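Local coordinates for protein leucine aminopeptidase A1, chloroplastic (Solanum lycopersicum, PDB 5D8N) that removes N-terminal amino acids, preferably leucine, from peptides as a metal-dependent homohexameric aminopeptidase, and also takes part in wound signalling and insect defence, at residues Thr372-Lys377 against Leu392-Ile397. The protein carries 1 engineered substitution. Sequence-based numbering, arbitrary orientation.
Sequences TASNGK and LADALI
D394 grips S374 twice through a single carboxylate oxygen, a worked example of how a helix can hold a turn by one buried acid and one aliphatic side chain. OD1 of D394 accepts hydrogen bonds from the backbone N of S374 at 2.8 Å, nearly in line with its own C-O bond, and from S374 OG at 2.6 Å on the anti side, somewhat out of the carboxylate plane. With OG between the backbone N and the carbonyl carbon (chi1 49°), the hydroxyl reaches the same oxygen that the N-H of S374 already meets. The other oxygen, OD2, is taken by the backbone N of Y265, so both ends of the carboxylate are engaged. An alanine in place of D394 would probably leave the N-H and hydroxyl of S374 without their acceptor and the turn freer to shift against the helix.

Beside this polar grip the packing is close: I397 CD1 abuts S374 OG at 3.3 Å. It also lies 3.6 Å from N375 CG, the two side chains crossing at about a right angle. A373 CB touches the same methyl at 4.1 Å. On the more open side a single water bridges the segments, donating to S374 OG and the carbonyl oxygen of D394. A type I beta turn from A373 to G376, overlapped by an Asx turn in which N375 OD1 accepts from the backbone N of K377, is thus fastened to helix 388-401 of the M17 catalytic domain.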
ATOM      1  N   THR A 372     -31.110   5.196 -11.689  1.00 18.72           N
ATOM      2  CA  THR A 372     -31.999   6.339 -11.801  1.00 19.18           C
ATOM      3  C   THR A 372     -32.833   6.494 -10.542  1.00 18.52           C
ATOM      4  O   THR A 372     -33.652   5.626 -10.193  1.00 18.65           O
ATOM      5  CB  THR A 372     -32.877   6.150 -13.053  1.00 20.88           C
ATOM      6  OG1 THR A 372     -32.011   5.927 -14.180  1.00 20.66           O
ATOM      7  CG2 THR A 372     -33.788   7.350 -13.341  1.00 20.73           C
ATOM      8  N   ALA A 373     -32.665   7.627  -9.869  1.00 18.87           N
ATOM      9  CA  ALA A 373     -33.447   7.889  -8.646  1.00 20.61           C
ATOM     10  C   ALA A 373     -34.897   8.243  -8.989  1.00 22.16           C
ATOM     11  O   ALA A 373     -35.239   8.439 -10.159  1.00 21.56           O
ATOM     12  CB  ALA A 373     -32.814   9.023  -7.855  1.00 20.41           C
ATOM     13  N   SER A 374     -35.751   8.264  -7.973  1.00 21.84           N
ATOM     14  CA  SER A 374     -37.183   8.433  -8.177  1.00 24.30           C
ATOM     15  C   SER A 374     -37.568   9.851  -8.585  1.00 22.84           C
ATOM     16  O   SER A 374     -38.714  10.095  -8.941  1.00 24.04           O
ATOM     17  CB  SER A 374     -37.970   8.021  -6.920  1.00 26.16           C
ATOM     18  OG  SER A 374     -37.444   8.598  -5.739  1.00 25.95           O
ATOM     19  N   ASN A 375     -36.617  10.774  -8.607  1.00 21.98           N
ATOM     20  CA  ASN A 375     -36.838  12.081  -9.238  1.00 21.66           C
ATOM     21  C   ASN A 375     -36.296  12.162 -10.660  1.00 21.39           C
ATOM     22  O   ASN A 375     -36.267  13.232 -11.255  1.00 21.65           O
ATOM     23  CB  ASN A 375     -36.235  13.213  -8.422  1.00 20.36           C
ATOM     24  CG  ASN A 375     -34.724  13.159  -8.370  1.00 20.52           C
ATOM     25  OD1 ASN A 375     -34.101  12.238  -8.873  1.00 19.02           O
ATOM     26  ND2 ASN A 375     -34.123  14.167  -7.738  1.00 21.57           N
ATOM     27  N   GLY A 376     -35.914  11.026 -11.227  1.00 21.77           N
ATOM     28  CA  GLY A 376     -35.461  10.961 -12.610  1.00 21.63           C
ATOM     29  C   GLY A 376     -33.976  11.195 -12.818  1.00 21.38           C
ATOM     30  O   GLY A 376     -33.502  11.115 -13.962  1.00 21.84           O
ATOM     31  N   LYS A 377     -33.254  11.666 -11.802  1.00 20.55           N
ATOM     32  CA  LYS A 377     -31.837  11.984 -11.996  1.00 21.33           C
ATOM     33  C   LYS A 377     -31.028  10.709 -12.060  1.00 21.16           C
ATOM     34  O   LYS A 377     -31.323   9.752 -11.341  1.00 21.78           O
ATOM     35  CB  LYS A 377     -31.285  12.901 -10.898  1.00 22.38           C
ATOM     36  CG  LYS A 377     -31.968  14.252 -10.894  1.00 24.23           C
ATOM     37  CD  LYS A 377     -31.351  15.209  -9.892  1.00 24.41           C
ATOM     38  CE  LYS A 377     -32.132  16.508  -9.885  1.00 23.29           C
ATOM     39  NZ  LYS A 377     -31.577  17.452  -8.897  1.00 24.70           N
ATOM     40  N   LEU A 392     -30.339   6.950   0.416  1.00 20.27           N
ATOM     41  CA  LEU A 392     -30.847   8.217   0.950  1.00 19.82           C
ATOM     42  C   LEU A 392     -31.475   9.104  -0.105  1.00 19.75           C
ATOM     43  O   LEU A 392     -32.404   9.851   0.184  1.00 20.66           O
ATOM     44  CB  LEU A 392     -29.749   8.994   1.657  1.00 20.09           C
ATOM     45  CG  LEU A 392     -29.319   8.438   3.018  1.00 22.63           C
ATOM     46  CD1 LEU A 392     -28.040   9.126   3.446  1.00 23.68           C
ATOM     47  CD2 LEU A 392     -30.419   8.667   4.049  1.00 24.29           C
ATOM     48  N   ALA A 393     -30.960   9.046  -1.326  1.00 18.98           N
ATOM     49  CA  ALA A 393     -31.551   9.816  -2.405  1.00 19.50           C
ATOM     50  C   ALA A 393     -33.061   9.567  -2.554  1.00 18.64           C
ATOM     51  O   ALA A 393     -33.878  10.484  -2.523  1.00 17.45           O
ATOM     52  CB  ALA A 393     -30.824   9.503  -3.694  1.00 19.81           C
ATOM     53  N   ASP A 394     -33.433   8.299  -2.625  1.00 19.01           N
ATOM     54  CA  ASP A 394     -34.827   7.912  -2.712  1.00 19.24           C
ATOM     55  C   ASP A 394     -35.634   8.148  -1.426  1.00 20.73           C
ATOM     56  O   ASP A 394     -36.819   8.519  -1.480  1.00 18.79           O
ATOM     57  CB  ASP A 394     -34.939   6.465  -3.187  1.00 19.70           C
ATOM     58  CG  ASP A 394     -34.691   6.336  -4.703  1.00 22.01           C
ATOM     59  OD1 ASP A 394     -35.196   7.232  -5.434  1.00 20.54           O
ATOM     60  OD2 ASP A 394     -34.074   5.327  -5.145  1.00 19.70           O
ATOM     61  N   ALA A 395     -34.996   7.977  -0.271  1.00 18.85           N
ATOM     62  CA  ALA A 395     -35.680   8.288   0.992  1.00 18.44           C
ATOM     63  C   ALA A 395     -35.992   9.771   1.130  1.00 18.94           C
ATOM     64  O   ALA A 395     -37.028  10.151   1.641  1.00 20.28           O
ATOM     65  CB  ALA A 395     -34.838   7.845   2.170  1.00 19.18           C
ATOM     66  N   LEU A 396     -35.088  10.619   0.657  1.00 17.91           N
ATOM     67  CA  LEU A 396     -35.296  12.042   0.741  1.00 17.42           C
ATOM     68  C   LEU A 396     -36.397  12.505  -0.206  1.00 18.18           C
ATOM     69  O   LEU A 396     -37.187  13.388   0.124  1.00 19.19           O
ATOM     70  CB  LEU A 396     -33.972  12.768   0.498  1.00 16.31           C
ATOM     71  CG  LEU A 396     -32.940  12.706   1.619  1.00 17.09           C
ATOM     72  CD1 LEU A 396     -31.580  13.223   1.130  1.00 18.11           C
ATOM     73  CD2 LEU A 396     -33.328  13.539   2.831  1.00 18.09           C
ATOM     74  N   ILE A 397     -36.423  11.941  -1.403  1.00 18.51           N
ATOM     75  CA  ILE A 397     -37.478  12.251  -2.362  1.00 18.76           C
ATOM     76  C   ILE A 397     -38.802  11.842  -1.741  1.00 19.85           C
ATOM     77  O   ILE A 397     -39.746  12.610  -1.768  1.00 20.32           O
ATOM     78  CB  ILE A 397     -37.255  11.503  -3.686  1.00 19.29           C
ATOM     79  CG1 ILE A 397     -36.052  12.104  -4.419  1.00 19.55           C
ATOM     80  CG2 ILE A 397     -38.474  11.602  -4.588  1.00 21.32           C
ATOM     81  CD1 ILE A 397     -35.404  11.170  -5.436  1.00 20.49           C
TER
HETATM   82  O   HOH W   1     -38.834   8.085  -3.475  1.00 16.84           O